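Long-range contact in pullulanase (Bacillus acidopullulyticus, PDB 2WAN), which hydrolyses the alpha-1,6-glucosidic links of pullulan and probably of other branched alpha-glucans such as starch: residues A[336-347]-A[373-384]. Numbering follows the deposited sequence.
With SO4 (sulfate ion), chain K.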
loop_
_atom_site.group_PDB
_atom_site.type_symbol
_atom_site.label_atom_id
_atom_site.label_comp_id
_atom_site.label_asym_id
_atom_site.label_seq_id
_atom_site.Cartn_x
_atom_site.Cartn_y
_atom_site.Cartn_z
ATOM N N ALA A 336 26.498 -2.853 13.840
ATOM C CA ALA A 336 27.144 -4.077 14.317
ATOM C C ALA A 336 28.612 -3.838 14.684
ATOM O O ALA A 336 29.300 -3.054 14.031
ATOM C CB ALA A 336 27.032 -5.195 13.277
ATOM N N SER A 337 29.069 -4.514 15.738
ATOM C CA SER A 337 30.501 -4.527 16.083
ATOM C C SER A 337 31.232 -5.649 15.340
ATOM O O SER A 337 32.445 -5.568 15.103
ATOM C CB SER A 337 30.695 -4.677 17.595
ATOM O OG SER A 337 30.162 -5.897 18.084
ATOM N N ASN A 338 30.485 -6.692 14.983
ATOM C CA ASN A 338 31.027 -7.818 14.235
ATOM C C ASN A 338 29.947 -8.501 13.410
ATOM O O ASN A 338 28.808 -8.626 13.869
ATOM C CB ASN A 338 31.643 -8.850 15.183
ATOM C CG ASN A 338 32.600 -9.786 14.474
ATOM O OD1 ASN A 338 33.099 -9.477 13.398
ATOM N ND2 ASN A 338 32.853 -10.942 15.077
ATOM N N VAL A 339 30.315 -8.933 12.204
ATOM C CA VAL A 339 29.455 -9.815 11.400
ATOM C C VAL A 339 30.279 -10.989 10.876
ATOM O O VAL A 339 31.340 -10.793 10.282
ATOM C CB VAL A 339 28.769 -9.086 10.209
ATOM C CG1 VAL A 339 27.821 -10.046 9.476
ATOM C CG2 VAL A 339 27.988 -7.855 10.668
ATOM N N GLN A 340 29.799 -12.202 11.125
ATOM C CA GLN A 340 30.416 -13.394 10.561
ATOM C C GLN A 340 29.455 -14.102 9.604
ATOM O O GLN A 340 28.228 -14.040 9.777
ATOM C CB GLN A 340 30.828 -14.343 11.677
ATOM C CG GLN A 340 31.842 -13.712 12.622
ATOM C CD GLN A 340 32.591 -14.750 13.426
ATOM O OE1 GLN A 340 32.346 -14.916 14.617
ATOM N NE2 GLN A 340 33.500 -15.463 12.771
ATOM N N LEU A 341 30.035 -14.763 8.605
ATOM C CA LEU A 341 29.298 -15.641 7.689
ATOM C C LEU A 341 29.349 -17.079 8.203
ATOM O O LEU A 341 30.443 -17.615 8.445
ATOM C CB LEU A 341 29.914 -15.554 6.278
ATOM C CG LEU A 341 29.338 -16.455 5.175
ATOM C CD1 LEU A 341 27.915 -15.993 4.805
ATOM C CD2 LEU A 341 30.240 -16.435 3.945
ATOM N N LEU A 342 28.175 -17.702 8.347
ATOM C CA LEU A 342 28.077 -19.108 8.732
ATOM C C LEU A 342 27.651 -19.895 7.504
ATOM O O LEU A 342 26.587 -19.635 6.934
ATOM C CB LEU A 342 27.073 -19.325 9.881
ATOM C CG LEU A 342 27.244 -18.439 11.129
ATOM C CD1 LEU A 342 26.222 -18.801 12.216
ATOM C CD2 LEU A 342 28.644 -18.590 11.666
ATOM N N LEU A 343 28.515 -20.815 7.082
ATOM C CA LEU A 343 28.290 -21.658 5.902
ATOM C C LEU A 343 28.001 -23.087 6.317
ATOM O O LEU A 343 28.699 -23.629 7.182
ATOM C CB LEU A 343 29.529 -21.640 4.982
ATOM C CG LEU A 343 29.747 -20.377 4.150
ATOM C CD1 LEU A 343 31.058 -20.476 3.368
ATOM C CD2 LEU A 343 28.584 -20.098 3.184
ATOM N N TYR A 344 26.991 -23.692 5.685
ATOM C CA TYR A 344 26.552 -25.059 5.966
ATOM C C TYR A 344 26.492 -25.857 4.657
ATOM O O TYR A 344 25.837 -25.445 3.686
ATOM C CB TYR A 344 25.159 -25.079 6.609
ATOM C CG TYR A 344 24.996 -24.210 7.859
ATOM C CD1 TYR A 344 25.015 -24.779 9.131
ATOM C CD2 TYR A 344 24.798 -22.824 7.751
ATOM C CE1 TYR A 344 24.837 -23.981 10.285
ATOM C CE2 TYR A 344 24.636 -22.021 8.893
ATOM C CZ TYR A 344 24.665 -22.607 10.149
ATOM O OH TYR A 344 24.505 -21.809 11.262
ATOM N N ASN A 345 27.158 -27.007 4.639
ATOM C CA ASN A 345 27.100 -27.897 3.475
ATOM C C ASN A 345 25.939 -28.893 3.528
ATOM O O ASN A 345 25.916 -29.888 2.795
ATOM C CB ASN A 345 28.454 -28.604 3.296
ATOM C CG ASN A 345 28.756 -29.581 4.412
ATOM O OD1 ASN A 345 27.946 -29.795 5.316
ATOM N ND2 ASN A 345 29.941 -30.190 4.351
ATOM N N SER A 346 24.987 -28.622 4.415
ATOM C CA SER A 346 23.760 -29.402 4.520
ATOM C C SER A 346 22.624 -28.528 5.043
ATOM O O SER A 346 22.841 -27.481 5.644
ATOM C CB SER A 346 23.936 -30.638 5.421
ATOM O OG SER A 346 23.860 -30.298 6.804
ATOM N N GLU A 347 21.408 -28.978 4.801
ATOM C CA GLU A 347 20.232 -28.232 5.198
ATOM C C GLU A 347 19.988 -28.194 6.722
ATOM O O GLU A 347 19.475 -27.202 7.236
ATOM C CB GLU A 347 19.028 -28.794 4.442
ATOM C CG GLU A 347 17.775 -27.938 4.487
ATOM C CD GLU A 347 16.748 -28.356 3.443
ATOM O OE1 GLU A 347 16.773 -29.514 2.985
ATOM O OE2 GLU A 347 15.910 -27.521 3.076
ATOM N N LEU A 373 29.841 -22.658 -4.377
ATOM C CA LEU A 373 28.936 -22.763 -3.230
ATOM C C LEU A 373 27.498 -23.097 -3.654
ATOM O O LEU A 373 26.553 -22.922 -2.880
ATOM C CB LEU A 373 28.966 -21.477 -2.386
ATOM C CG LEU A 373 30.138 -21.269 -1.416
ATOM C CD1 LEU A 373 31.437 -21.036 -2.163
ATOM C CD2 LEU A 373 29.868 -20.109 -0.473
ATOM N N GLU A 374 27.316 -23.605 -4.872
ATOM C CA GLU A 374 25.959 -23.978 -5.294
ATOM C C GLU A 374 25.323 -24.991 -4.332
ATOM O O GLU A 374 25.929 -26.008 -3.985
ATOM C CB GLU A 374 25.923 -24.512 -6.742
ATOM C CG GLU A 374 24.503 -24.835 -7.246
ATOM C CD GLU A 374 24.449 -25.221 -8.708
ATOM O OE1 GLU A 374 25.505 -25.510 -9.296
ATOM O OE2 GLU A 374 23.334 -25.246 -9.263
ATOM N N ASN A 375 24.091 -24.691 -3.919
ATOM C CA ASN A 375 23.296 -25.535 -3.019
ATOM C C ASN A 375 23.772 -25.564 -1.583
ATOM O O ASN A 375 23.281 -26.370 -0.793
ATOM C CB ASN A 375 23.141 -26.967 -3.563
ATOM C CG ASN A 375 22.501 -26.994 -4.935
ATOM O OD1 ASN A 375 21.682 -26.139 -5.266
ATOM N ND2 ASN A 375 22.898 -27.961 -5.750
ATOM N N TRP A 376 24.693 -24.654 -1.238
ATOM C CA TRP A 376 25.126 -24.470 0.154
ATOM C C TRP A 376 24.114 -23.585 0.894
ATOM O O TRP A 376 23.354 -22.835 0.262
ATOM C CB TRP A 376 26.507 -23.812 0.209
ATOM C CG TRP A 376 27.626 -24.777 0.000
ATOM C CD1 TRP A 376 27.885 -25.509 -1.131
ATOM C CD2 TRP A 376 28.655 -25.109 0.941
ATOM N NE1 TRP A 376 29.008 -26.291 -0.945
ATOM C CE2 TRP A 376 29.498 -26.066 0.317
ATOM C CE3 TRP A 376 28.940 -24.701 2.256
ATOM C CZ2 TRP A 376 30.612 -26.617 0.962
ATOM C CZ3 TRP A 376 30.052 -25.253 2.901
ATOM C CH2 TRP A 376 30.876 -26.197 2.244
ATOM N N TYR A 377 24.114 -23.667 2.226
ATOM C CA TYR A 377 23.216 -22.856 3.051
ATOM C C TYR A 377 24.026 -21.875 3.886
ATOM O O TYR A 377 25.213 -22.112 4.172
ATOM C CB TYR A 377 22.330 -23.740 3.943
ATOM C CG TYR A 377 21.402 -24.634 3.143
ATOM C CD1 TYR A 377 21.832 -25.889 2.658
ATOM C CD2 TYR A 377 20.108 -24.215 2.830
ATOM C CE1 TYR A 377 20.982 -26.710 1.913
ATOM C CE2 TYR A 377 19.251 -25.030 2.074
ATOM C CZ TYR A 377 19.688 -26.273 1.624
ATOM O OH TYR A 377 18.823 -27.067 0.887
ATOM N N TYR A 378 23.412 -20.762 4.271
ATOM C CA TYR A 378 24.155 -19.792 5.067
ATOM C C TYR A 378 23.282 -18.931 5.965
ATOM O O TYR A 378 22.053 -18.830 5.791
ATOM C CB TYR A 378 25.013 -18.874 4.183
ATOM C CG TYR A 378 24.286 -17.771 3.392
ATOM C CD1 TYR A 378 23.461 -18.086 2.308
ATOM C CD2 TYR A 378 24.468 -16.415 3.717
ATOM C CE1 TYR A 378 22.824 -17.083 1.571
ATOM C CE2 TYR A 378 23.835 -15.394 2.980
ATOM C CZ TYR A 378 23.025 -15.744 1.906
ATOM O OH TYR A 378 22.420 -14.783 1.154
ATOM N N LEU A 379 23.949 -18.356 6.956
ATOM C CA LEU A 379 23.355 -17.374 7.857
ATOM C C LEU A 379 24.389 -16.302 8.114
ATOM O O LEU A 379 25.611 -16.548 7.964
ATOM C CB LEU A 379 23.002 -18.012 9.201
ATOM C CG LEU A 379 21.802 -18.959 9.261
ATOM C CD1 LEU A 379 21.753 -19.705 10.588
ATOM C CD2 LEU A 379 20.496 -18.182 9.006
ATOM N N TYR A 380 23.912 -15.114 8.495
ATOM C CA TYR A 380 24.788 -14.085 9.098
ATOM C C TYR A 380 24.709 -14.144 10.613
ATOM O O TYR A 380 23.633 -14.276 11.186
ATOM C CB TYR A 380 24.426 -12.663 8.617
ATOM C CG TYR A 380 24.555 -12.464 7.120
ATOM C CD1 TYR A 380 25.759 -12.740 6.454
ATOM C CD2 TYR A 380 23.484 -11.964 6.369
ATOM C CE1 TYR A 380 25.880 -12.551 5.077
ATOM C CE2 TYR A 380 23.608 -11.745 4.999
ATOM C CZ TYR A 380 24.798 -12.061 4.358
ATOM O OH TYR A 380 24.920 -11.871 3.006
ATOM N N GLN A 381 25.869 -14.041 11.256
ATOM C CA GLN A 381 25.933 -13.954 12.702
ATOM C C GLN A 381 26.334 -12.521 13.054
ATOM O O GLN A 381 27.425 -12.056 12.706
ATOM C CB GLN A 381 26.913 -14.987 13.247
ATOM C CG GLN A 381 26.956 -15.024 14.784
ATOM C CD GLN A 381 27.893 -16.100 15.304
ATOM O OE1 GLN A 381 27.452 -17.140 15.776
ATOM N NE2 GLN A 381 29.188 -15.860 15.189
ATOM N N VAL A 382 25.411 -11.810 13.691
ATOM C CA VAL A 382 25.536 -10.366 13.852
ATOM C C VAL A 382 25.609 -10.012 15.324
ATOM O O VAL A 382 24.704 -10.346 16.095
ATOM C CB VAL A 382 24.326 -9.609 13.218
ATOM C CG1 VAL A 382 24.513 -8.109 13.339
ATOM C CG2 VAL A 382 24.143 -9.999 11.741
ATOM N N THR A 383 26.697 -9.335 15.699
ATOM C CA THR A 383 26.878 -8.835 17.055
ATOM C C THR A 383 26.552 -7.345 17.082
ATOM O O THR A 383 27.210 -6.546 16.408
ATOM C CB THR A 383 28.321 -9.086 17.572
ATOM O OG1 THR A 383 28.602 -10.497 17.518
ATOM C CG2 THR A 383 28.461 -8.582 19.016
ATOM N N VAL A 384 25.530 -6.977 17.843
ATOM C CA VAL A 384 25.186 -5.574 18.029
ATOM C C VAL A 384 25.218 -5.233 19.504
ATOM O O VAL A 384 24.448 -5.792 20.287
ATOM C CB VAL A 384 23.786 -5.244 17.471
ATOM C CG1 VAL A 384 23.370 -3.848 17.904
ATOM C CG2 VAL A 384 23.782 -5.349 15.956
HETATM S S SO4 K . 31.080 -29.069 -2.876
HETATM O O1 SO4 K . 31.502 -28.478 -4.148
HETATM O O2 SO4 K . 32.098 -28.763 -1.870
HETATM O O3 SO4 K . 30.924 -30.508 -3.027
HETATM O O4 SO4 K . 29.815 -28.422 -2.478
HETATM O O HOH W 1 31.499 -11.217 17.909
HETATM O O HOH W 2 16.157 -26.312 0.683
#
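The carbonyl oxygen Thr-383 O takes the backbone N of Ser-337 at 2.8 Å, while the CA of Ala-336 comes within 3.2 Å of it. A classic beta bulge sets Ser-337 and Asn-338 together opposite Thr-383, and beyond it strands 338-344 and 377-383 run antiparallel in regular register to Tyr-344 and Tyr-377. Leu-341 sends CD1 obliquely to CD2 of Tyr-378, 3.6 Å away, on the side where the hydroxyls of Tyr-378 and Tyr-380 both bond to Asp-393. On the other side Leu-379 CD1 reaches Tyr-344 OH at 3.5 Å. Past the paired strands, Asn-345 CB sits over one face of Trp-376, 3.6 Å from the centroid of the six-membered ring, and the indole NE1 donates a 2.7 Å hydrogen bond to O4 of a sulfate probably from the crystallisation liquor. Replacing Trp-376 with an alanine is likely to leave Asn-345 CB without its CH-pi partner and the sulfate without this N-H donor. Glu-347 sets its CA over one face of the Tyr-377 ring, and its extended chain, with CG anti to the backbone N (chi1 -166°), crosses obliquely toward the hydroxyl; a water links OE2 to Tyr-377 OH, and OE2 also accepts from Val-401 N. Within the CBM48 beta domain the backbone ladder thus sets the register, while waters bridge polar groups at both ends.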